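Local coordinates for protein succinyl-CoA ligase (ADP-forming) subunit alpha (Methanosaeta concilii, PDB 6HXI) that belongs to the succinyl-CoA ligase alpha-subunit family, binds coenzyme A, and joins an alpha/beta region to a largely helical region related to the citrate synthase C-terminal domain, at residues G583-G586 with H587-Q591; D317-T321 with R322-Q326; E517-N520 with Y521-V525; V256-V259 with T260-S264. All coordinates share one frame; numbering follows the deposited sequence.

Contact 1: G583-G586 with H587-Q591; sequences GLIG and HILDQ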
loop_
_atom_site.group_PDB
_atom_site.type_symbol
_atom_site.label_atom_id
_atom_site.label_comp_id
_atom_site.label_asym_id
_atom_site.label_seq_id
_atom_site.Cartn_x
_atom_site.Cartn_y
_atom_site.Cartn_z
ATOM N N GLY B 583 0.697 9.681 13.915
ATOM C CA GLY B 583 -0.557 10.444 13.811
ATOM C C GLY B 583 -1.534 9.774 12.854
ATOM O O GLY B 583 -2.750 9.811 13.064
ATOM N N LEU B 584 -1.012 9.078 11.853
ATOM C CA LEU B 584 -1.888 8.329 10.876
ATOM C C LEU B 584 -2.652 7.215 11.602
ATOM O O LEU B 584 -3.863 7.194 11.544
ATOM C CB LEU B 584 -1.132 7.808 9.646
ATOM C CG LEU B 584 -1.014 8.642 8.348
ATOM C CD1 LEU B 584 -0.843 10.123 8.564
ATOM C CD2 LEU B 584 0.105 8.107 7.472
ATOM N N ILE B 585 -1.954 6.395 12.379
ATOM C CA ILE B 585 -2.532 5.336 13.239
ATOM C C ILE B 585 -3.522 6.007 14.231
ATOM O O ILE B 585 -4.642 5.544 14.396
ATOM C CB ILE B 585 -1.396 4.557 13.963
ATOM C CG1 ILE B 585 -0.591 3.678 12.908
ATOM C CG2 ILE B 585 -2.000 3.658 15.072
ATOM C CD1 ILE B 585 0.825 3.218 13.320
ATOM N N GLY B 586 -3.109 7.093 14.850
ATOM C CA GLY B 586 -3.980 7.869 15.735
ATOM C C GLY B 586 -5.310 8.236 15.076
ATOM O O GLY B 586 -6.391 7.975 15.618
ATOM N N HIS B 587 -5.261 8.848 13.917
ATOM C CA HIS B 587 -6.502 9.259 13.199
ATOM C C HIS B 587 -7.382 8.047 12.753
ATOM O O HIS B 587 -8.609 8.062 12.872
ATOM C CB HIS B 587 -6.119 10.095 11.961
ATOM C CG HIS B 587 -5.681 11.488 12.340
ATOM N ND1 HIS B 587 -6.545 12.351 12.938
ATOM C CD2 HIS B 587 -4.493 12.101 12.152
ATOM C CE1 HIS B 587 -5.862 13.470 13.131
ATOM N NE2 HIS B 587 -4.616 13.362 12.671
ATOM N N ILE B 588 -6.752 6.983 12.308
ATOM C CA ILE B 588 -7.505 5.764 11.928
ATOM C C ILE B 588 -8.306 5.236 13.131
ATOM O O ILE B 588 -9.466 4.898 12.969
ATOM C CB ILE B 588 -6.480 4.702 11.463
ATOM C CG1 ILE B 588 -5.865 5.084 10.103
ATOM C CG2 ILE B 588 -7.131 3.295 11.492
ATOM C CD1 ILE B 588 -4.511 4.397 9.859
ATOM N N LEU B 589 -7.648 5.123 14.318
ATOM C CA LEU B 589 -8.225 4.618 15.569
ATOM C C LEU B 589 -9.316 5.545 16.090
ATOM O O LEU B 589 -10.320 5.071 16.617
ATOM C CB LEU B 589 -7.124 4.443 16.644
ATOM C CG LEU B 589 -6.085 3.326 16.404
ATOM C CD1 LEU B 589 -4.896 3.493 17.335
ATOM C CD2 LEU B 589 -6.680 1.933 16.578
ATOM N N ASP B 590 -9.108 6.861 15.932
ATOM C CA ASP B 590 -10.040 7.907 16.324
ATOM C C ASP B 590 -11.357 7.730 15.571
ATOM O O ASP B 590 -12.406 7.754 16.199
ATOM C CB ASP B 590 -9.427 9.297 16.097
ATOM C CG ASP B 590 -10.188 10.471 16.728
ATOM O OD1 ASP B 590 -10.864 10.263 17.745
ATOM O OD2 ASP B 590 -10.056 11.611 16.230
ATOM N N GLN B 591 -11.309 7.504 14.237
ATOM C CA GLN B 591 -12.515 7.285 13.425
ATOM C C GLN B 591 -13.199 5.966 13.833
ATOM O O GLN B 591 -14.416 5.892 13.880
ATOM C CB GLN B 591 -12.177 7.338 11.909
ATOM C CG GLN B 591 -11.527 8.677 11.424
ATOM C CD GLN B 591 -12.363 9.874 11.794
ATOM O OE1 GLN B 591 -13.566 9.873 11.570
ATOM N NE2 GLN B 591 -11.799 10.871 12.468
#
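G583 and H587 sit one turn apart on helix 571-594 of the citrate synthase-like region, a buried alpha-helix flanked by helices 420-430 and 435-443. The i to i+4 pattern is complete here: H587 N donates to G583 O at 2.8 Å, and I588, L589 and D590 repeat the bond to L584, I585 and G586. The imidazole of H587 can be followed outward past the same carbonyl. Its CB lies 3.6 Å from G583 O, and its CG, held beside the backbone N by a chi1 of -75°, is about equally near. CD2 then closes to 3.0 Å of G583 O, the ring standing oblique to that oxygen. At the tip, NE2 is hydrogen-bonded to the carboxylate of D414, which helps to fix the turn of the ring. G583 and G586, having no side chains, present backbone to the imidazole from within the segment. D590 reaches T358 of the second subunit with its OD1, so the helix takes part in the contact with that subunit. On another side I585 and L589 run side by side; L589 CG hangs 3.3 Å from I585 O, and its CD1 touches I585 CG2 at 3.7 Å.

Contact 2: D317-T321 with R322-Q326; sequences DMLLT and RGIVQ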
loop_
_atom_site.group_PDB
_atom_site.type_symbol
_atom_site.label_atom_id
_atom_site.label_comp_id
_atom_site.label_asym_id
_atom_site.label_seq_id
_atom_site.Cartn_x
_atom_site.Cartn_y
_atom_site.Cartn_z
ATOM N N ASP B 317 21.401 -71.869 8.153
ATOM C CA ASP B 317 22.176 -72.903 7.454
ATOM C C ASP B 317 21.495 -74.259 7.535
ATOM O O ASP B 317 21.473 -74.978 6.542
ATOM C CB ASP B 317 23.622 -72.984 7.975
ATOM C CG ASP B 317 24.559 -71.894 7.463
ATOM O OD1 ASP B 317 24.097 -71.014 6.688
ATOM O OD2 ASP B 317 25.750 -71.905 7.848
ATOM N N MET B 318 20.908 -74.590 8.697
ATOM C CA MET B 318 20.158 -75.822 8.929
ATOM C C MET B 318 18.923 -75.871 8.010
ATOM O O MET B 318 18.633 -76.928 7.454
ATOM C CB MET B 318 19.769 -75.911 10.408
ATOM C CG MET B 318 18.789 -77.012 10.746
ATOM S SD MET B 318 18.237 -76.863 12.466
ATOM C CE MET B 318 17.007 -75.580 12.322
ATOM N N LEU B 319 18.230 -74.721 7.812
ATOM C CA LEU B 319 17.064 -74.649 6.922
ATOM C C LEU B 319 17.478 -74.783 5.458
ATOM O O LEU B 319 16.722 -75.363 4.672
ATOM C CB LEU B 319 16.251 -73.366 7.126
ATOM C CG LEU B 319 15.633 -73.105 8.504
ATOM C CD1 LEU B 319 15.171 -71.679 8.595
ATOM C CD2 LEU B 319 14.454 -74.017 8.782
ATOM N N LEU B 320 18.691 -74.268 5.104
ATOM C CA LEU B 320 19.287 -74.358 3.760
ATOM C C LEU B 320 19.625 -75.799 3.378
ATOM O O LEU B 320 19.424 -76.168 2.221
ATOM C CB LEU B 320 20.577 -73.539 3.671
ATOM C CG LEU B 320 20.544 -72.167 3.010
ATOM C CD1 LEU B 320 21.958 -71.685 2.789
ATOM C CD2 LEU B 320 19.829 -72.186 1.650
ATOM N N THR B 321 20.190 -76.588 4.335
ATOM C CA THR B 321 20.583 -77.998 4.155
ATOM C C THR B 321 19.350 -78.856 3.870
ATOM O O THR B 321 19.313 -79.571 2.873
ATOM C CB THR B 321 21.371 -78.556 5.382
ATOM O OG1 THR B 321 20.517 -78.689 6.533
ATOM C CG2 THR B 321 22.628 -77.755 5.711
ATOM N N ARG B 322 18.338 -78.752 4.748
ATOM C CA ARG B 322 17.052 -79.446 4.691
ATOM C C ARG B 322 16.205 -78.990 3.482
ATOM O O ARG B 322 15.238 -79.662 3.117
ATOM C CB ARG B 322 16.301 -79.202 6.009
ATOM C CG ARG B 322 15.443 -80.364 6.460
ATOM C CD ARG B 322 15.088 -80.224 7.922
ATOM N NE ARG B 322 16.170 -80.683 8.794
ATOM C CZ ARG B 322 16.403 -80.211 10.015
ATOM N NH1 ARG B 322 15.642 -79.243 10.516
ATOM N NH2 ARG B 322 17.404 -80.693 10.740
ATOM N N GLY B 323 16.582 -77.866 2.880
ATOM C CA GLY B 323 15.903 -77.308 1.721
ATOM C C GLY B 323 14.660 -76.514 2.055
ATOM O O GLY B 323 13.958 -76.062 1.144
ATOM N N ILE B 324 14.390 -76.310 3.369
ATOM C CA ILE B 324 13.233 -75.545 3.867
ATOM C C ILE B 324 13.263 -74.122 3.280
ATOM O O ILE B 324 12.237 -73.608 2.832
ATOM C CB ILE B 324 13.094 -75.600 5.423
ATOM C CG1 ILE B 324 12.920 -77.062 5.914
ATOM C CG2 ILE B 324 11.930 -74.731 5.904
ATOM C CD1 ILE B 324 12.882 -77.288 7.447
ATOM N N VAL B 325 14.479 -73.554 3.201
ATOM C CA VAL B 325 14.771 -72.240 2.631
ATOM C C VAL B 325 15.627 -72.451 1.373
ATOM O O VAL B 325 16.569 -73.253 1.392
ATOM C CB VAL B 325 15.455 -71.292 3.659
ATOM C CG1 VAL B 325 15.816 -69.952 3.028
ATOM C CG2 VAL B 325 14.562 -71.065 4.869
ATOM N N GLN B 326 15.273 -71.750 0.281
ATOM C CA GLN B 326 16.004 -71.793 -0.983
ATOM C C GLN B 326 16.733 -70.466 -1.203
ATOM O O GLN B 326 16.226 -69.414 -0.801
ATOM C CB GLN B 326 15.061 -72.096 -2.161
ATOM C CG GLN B 326 15.750 -72.804 -3.345
ATOM C CD GLN B 326 15.128 -72.511 -4.700
ATOM O OE1 GLN B 326 13.967 -72.091 -4.822
ATOM N NE2 GLN B 326 15.895 -72.738 -5.760
#
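With CG of M318 anti to the backbone N (chi1 170°) and the chain of R322 bent at its third torsion (-81°), the two side chains lie side by side, pointing the same way out from the helix. The guanidinium of R322 is thereby laid with one face over M318 CG, which is 3.9 Å from R322 NH1, while SD of M318 reaches toward the same nitrogen. M318 O is gripped twice from one face of its plane: by R322 N at 3.3 Å, in an almost straight bond, and by the hydroxyl OG1 of T321 at 2.7 Å. T321 thus turns its hydroxyl back onto its own helix.

The chain leaves helix 308-322 at G323, whose positive phi of 81° is easily adopted without a side chain. The pattern is that of a Schellman motif, although both of its defining bonds, I324 N to L319 O and G323 N to L320 O, are weak. A straighter bond is made one residue later, where V325 N meets L319 O at 3.2 Å, approaching from well above the carbonyl plane. The apolar contact expected of the motif is present too: L319 CD2 lies 3.9 Å from I324 CD1. V325 folds back as well, its CG2 packing against L319 CB at 3.6 Å, and its side chain continues onto C171, D194 and K226 in nearby loops. At the edge, CD2 of L320 rests 3.4 Å from V325 O, a carbon-oxygen contact rather than a polar bond.

Contact 3: E517-N520 with Y521-V525; sequences ELLN and YALQV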
loop_
_atom_site.group_PDB
_atom_site.type_symbol
_atom_site.label_atom_id
_atom_site.label_comp_id
_atom_site.label_asym_id
_atom_site.label_seq_id
_atom_site.Cartn_x
_atom_site.Cartn_y
_atom_site.Cartn_z
ATOM N N GLU B 517 26.912 24.630 10.323
ATOM C CA GLU B 517 27.351 25.396 9.142
ATOM C C GLU B 517 26.228 25.593 8.097
ATOM O O GLU B 517 26.032 26.710 7.598
ATOM C CB GLU B 517 28.562 24.709 8.506
ATOM C CG GLU B 517 29.403 25.610 7.608
ATOM C CD GLU B 517 30.546 24.955 6.846
ATOM O OE1 GLU B 517 30.435 23.756 6.492
ATOM O OE2 GLU B 517 31.528 25.671 6.541
ATOM N N LEU B 518 25.477 24.515 7.780
ATOM C CA LEU B 518 24.406 24.640 6.808
ATOM C C LEU B 518 23.230 25.416 7.407
ATOM O O LEU B 518 22.571 26.182 6.687
ATOM C CB LEU B 518 24.031 23.295 6.204
ATOM C CG LEU B 518 23.134 23.347 4.957
ATOM C CD1 LEU B 518 23.753 24.171 3.840
ATOM C CD2 LEU B 518 22.757 21.954 4.501
ATOM N N LEU B 519 23.061 25.336 8.750
ATOM C CA LEU B 519 22.028 26.126 9.409
ATOM C C LEU B 519 22.377 27.621 9.370
ATOM O O LEU B 519 21.500 28.429 9.062
ATOM C CB LEU B 519 21.695 25.639 10.823
ATOM C CG LEU B 519 20.724 26.534 11.620
ATOM C CD1 LEU B 519 19.283 26.416 11.094
ATOM C CD2 LEU B 519 20.783 26.207 13.094
ATOM N N ASN B 520 23.663 27.974 9.574
ATOM C CA ASN B 520 24.083 29.373 9.523
ATOM C C ASN B 520 23.872 29.967 8.120
ATOM O O ASN B 520 23.383 31.091 7.998
ATOM C CB ASN B 520 25.507 29.577 10.059
ATOM C CG ASN B 520 25.716 29.211 11.524
ATOM O OD1 ASN B 520 24.817 29.296 12.384
ATOM N ND2 ASN B 520 26.937 28.807 11.845
ATOM N N TYR B 521 24.157 29.181 7.070
ATOM C CA TYR B 521 23.902 29.568 5.679
ATOM C C TYR B 521 22.380 29.717 5.489
ATOM O O TYR B 521 21.913 30.724 4.954
ATOM C CB TYR B 521 24.472 28.472 4.737
ATOM C CG TYR B 521 24.364 28.795 3.253
ATOM C CD1 TYR B 521 25.372 29.502 2.597
ATOM C CD2 TYR B 521 23.262 28.385 2.505
ATOM C CE1 TYR B 521 25.279 29.804 1.241
ATOM C CE2 TYR B 521 23.158 28.684 1.144
ATOM C CZ TYR B 521 24.163 29.406 0.520
ATOM O OH TYR B 521 24.061 29.722 -0.812
ATOM N N ALA B 522 21.608 28.723 5.965
ATOM C CA ALA B 522 20.151 28.730 5.814
ATOM C C ALA B 522 19.510 29.967 6.397
ATOM O O ALA B 522 18.610 30.521 5.755
ATOM C CB ALA B 522 19.530 27.478 6.398
ATOM N N LEU B 523 19.991 30.406 7.592
ATOM C CA LEU B 523 19.518 31.600 8.284
ATOM C C LEU B 523 19.903 32.878 7.527
ATOM O O LEU B 523 19.179 33.844 7.652
ATOM C CB LEU B 523 19.975 31.667 9.778
ATOM C CG LEU B 523 19.471 30.542 10.722
ATOM C CD1 LEU B 523 20.146 30.619 12.057
ATOM C CD2 LEU B 523 17.962 30.588 10.904
ATOM N N GLN B 524 21.019 32.887 6.752
ATOM C CA GLN B 524 21.421 34.015 5.899
ATOM C C GLN B 524 20.451 34.102 4.722
ATOM O O GLN B 524 20.066 35.205 4.356
ATOM C CB GLN B 524 22.867 33.863 5.369
ATOM C CG GLN B 524 23.958 34.201 6.376
ATOM C CD GLN B 524 25.344 34.005 5.778
ATOM O OE1 GLN B 524 25.859 32.879 5.652
ATOM N NE2 GLN B 524 25.990 35.096 5.390
ATOM N N VAL B 525 20.078 32.933 4.110
ATOM C CA VAL B 525 19.094 32.830 3.009
ATOM C C VAL B 525 17.713 33.350 3.498
ATOM O O VAL B 525 17.045 34.110 2.768
ATOM C CB VAL B 525 18.971 31.395 2.431
ATOM C CG1 VAL B 525 17.786 31.288 1.475
ATOM C CG2 VAL B 525 20.265 30.946 1.756
#
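Y521 opens the second turn of helix 517-530, its N donating to E517 O at 3.1 Å. CG of Y521 is anti to the backbone N (chi1 -176°), which swings the phenol off the helix, past L518: CD1 of L518 comes 4.4 Å from Y521 CD2, oblique to the ring. The far end is tied down by a hydrogen bond from the phenol OH to L469 O. A522 follows with the shortest of the four i to i+4 bonds, 2.8 Å from its N to L518 O, and its CB lies against that same oxygen. Its small side chain is about 12 Å from bound coenzyme A. L523 N bonds to L519 O, and its side chain leans back over the turn, with CG 3.4 Å from that oxygen. The two leucines cross obliquely, L519 CD1 meeting L523 CG at 4.1 Å. Q524 makes a longer and more bent bond, 3.2 Å from its N to N520 O, and its extended side chain starts out past that carbonyl, with CG 3.6 Å from it. V525 N carries the pattern on to Y521 O.

This is ordinary alpha-helical packing in the largely helical citrate synthase-like region. At the start of the helix the carboxylate of D550 receives the backbone N-H groups of L518 and L519, as an acid at a helix N terminus can do. L518, L519 and A522 lie on helix 540-555, L519 and L523 also on helix 500-512, and Y521 between helices 453-466 and 471-480.

Contact 4: V256-V259 with T260-S264; sequences VAWV and TGTCS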
loop_
_atom_site.group_PDB
_atom_site.type_symbol
_atom_site.label_atom_id
_atom_site.label_comp_id
_atom_site.label_asym_id
_atom_site.label_seq_id
_atom_site.Cartn_x
_atom_site.Cartn_y
_atom_site.Cartn_z
ATOM N N VAL B 256 15.131 -68.640 17.666
ATOM C CA VAL B 256 16.361 -68.097 18.267
ATOM C C VAL B 256 15.878 -67.151 19.355
ATOM O O VAL B 256 14.974 -66.353 19.111
ATOM C CB VAL B 256 17.300 -67.384 17.252
ATOM C CG1 VAL B 256 18.538 -66.824 17.945
ATOM C CG2 VAL B 256 17.708 -68.322 16.113
ATOM N N ALA B 257 16.433 -67.254 20.563
ATOM C CA ALA B 257 15.982 -66.398 21.655
ATOM C C ALA B 257 17.096 -65.896 22.556
ATOM O O ALA B 257 17.978 -66.654 22.935
ATOM C CB ALA B 257 14.945 -67.131 22.482
ATOM N N TRP B 258 17.032 -64.607 22.922
ATOM C CA TRP B 258 17.969 -64.005 23.862
ATOM C C TRP B 258 17.270 -62.971 24.730
ATOM O O TRP B 258 16.511 -62.151 24.218
ATOM C CB TRP B 258 19.234 -63.434 23.191
ATOM C CG TRP B 258 20.196 -62.849 24.193
ATOM C CD1 TRP B 258 20.425 -61.523 24.436
ATOM C CD2 TRP B 258 20.942 -63.572 25.184
ATOM N NE1 TRP B 258 21.303 -61.377 25.483
ATOM C CE2 TRP B 258 21.636 -62.618 25.963
ATOM C CE3 TRP B 258 21.104 -64.934 25.479
ATOM C CZ2 TRP B 258 22.489 -62.986 27.011
ATOM C CZ3 TRP B 258 21.939 -65.299 26.524
ATOM C CH2 TRP B 258 22.629 -64.333 27.269
ATOM N N VAL B 259 17.519 -63.029 26.049
ATOM C CA VAL B 259 16.954 -62.105 27.029
ATOM C C VAL B 259 18.107 -61.265 27.615
ATOM O O VAL B 259 19.052 -61.807 28.192
ATOM C CB VAL B 259 16.105 -62.828 28.117
ATOM C CG1 VAL B 259 15.547 -61.831 29.125
ATOM C CG2 VAL B 259 14.971 -63.639 27.487
ATOM N N THR B 260 18.035 -59.942 27.418
ATOM C CA THR B 260 19.046 -58.984 27.895
ATOM C C THR B 260 18.791 -58.624 29.379
ATOM O O THR B 260 17.670 -58.764 29.870
ATOM C CB THR B 260 19.059 -57.745 26.986
ATOM O OG1 THR B 260 17.870 -57.014 27.224
ATOM C CG2 THR B 260 19.128 -58.096 25.510
ATOM N N GLY B 261 19.821 -58.151 30.063
ATOM C CA GLY B 261 19.735 -57.779 31.473
ATOM C C GLY B 261 20.496 -58.721 32.385
ATOM O O GLY B 261 20.137 -58.864 33.553
ATOM N N THR B 262 21.551 -59.368 31.859
ATOM C CA THR B 262 22.402 -60.293 32.619
ATOM C C THR B 262 23.283 -59.530 33.622
ATOM O O THR B 262 23.837 -60.141 34.524
ATOM C CB THR B 262 23.206 -61.233 31.684
ATOM O OG1 THR B 262 24.176 -60.492 30.938
ATOM C CG2 THR B 262 22.313 -62.040 30.734
ATOM N N CYS B 263 23.397 -58.188 33.459
ATOM C CA CYS B 263 24.162 -57.281 34.325
ATOM C C CYS B 263 23.541 -57.131 35.721
ATOM O O CYS B 263 24.274 -56.961 36.695
ATOM C CB CYS B 263 24.293 -55.923 33.653
ATOM S SG CYS B 263 22.703 -55.103 33.363
ATOM N N SER B 264 22.195 -57.134 35.795
ATOM C CA SER B 264 21.378 -56.925 36.994
ATOM C C SER B 264 21.885 -57.586 38.297
ATOM O O SER B 264 22.016 -56.842 39.273
ATOM C CB SER B 264 19.929 -57.325 36.745
ATOM O OG SER B 264 19.095 -56.935 37.821
#
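T260 OG1 is hydrogen-bonded to G232 O on the adjoining strand, while the methyl of the same residue turns back to W258. A chi1 of 71° sets CG2 of T260 anti to the carbonyl carbon, so that it comes 3.8 Å from W258 CD1 and 3.9 Å from W258 NE1, oblique to the indole. That indole nitrogen is buried and has no hydrogen-bonding partner in the model. T262 meets the six-membered ring: its CG2 lies 3.8 Å from W258 CZ2, and the two side chains cross at about a right angle. The same methyl also lies 4.1 Å from V259 O.

Strand 255-260 forms one edge, within this chain, of a six-stranded mixed sheet in the CoA-ligase region, parallel to strand 227-233 and reached from it through helix 239-247, a beta-alpha-beta unit. The chain turns out of the strand at G261, whose backbone angles (phi 110°) would bring a CB into collision with T260 O. At this turn D288 of the Citrate lyase chain takes hydrogen bonds from G261 N and C263 N, one at each carboxylate oxygen.

Followed from the N terminus, the chain comes first to contact 4, where strand 255-260 turns off the edge of its sheet. Contact 2 follows at the end of helix 308-322, the helix whose earlier residues pack on V256 and W258; its nearest atoms are about 8 Å from those of contact 4. After the passage to the helical half come contact 3, early in helix 517-530, and contact 1, in helix 571-594, with centres about 36 Å apart. All four are in series; none nests or crosses, and each spans a continuous segment without enclosing a loop. The two pairs lie on opposite sides of the chain's centre, with contacts 2 and 3 farthest apart, about 104 Å between centres.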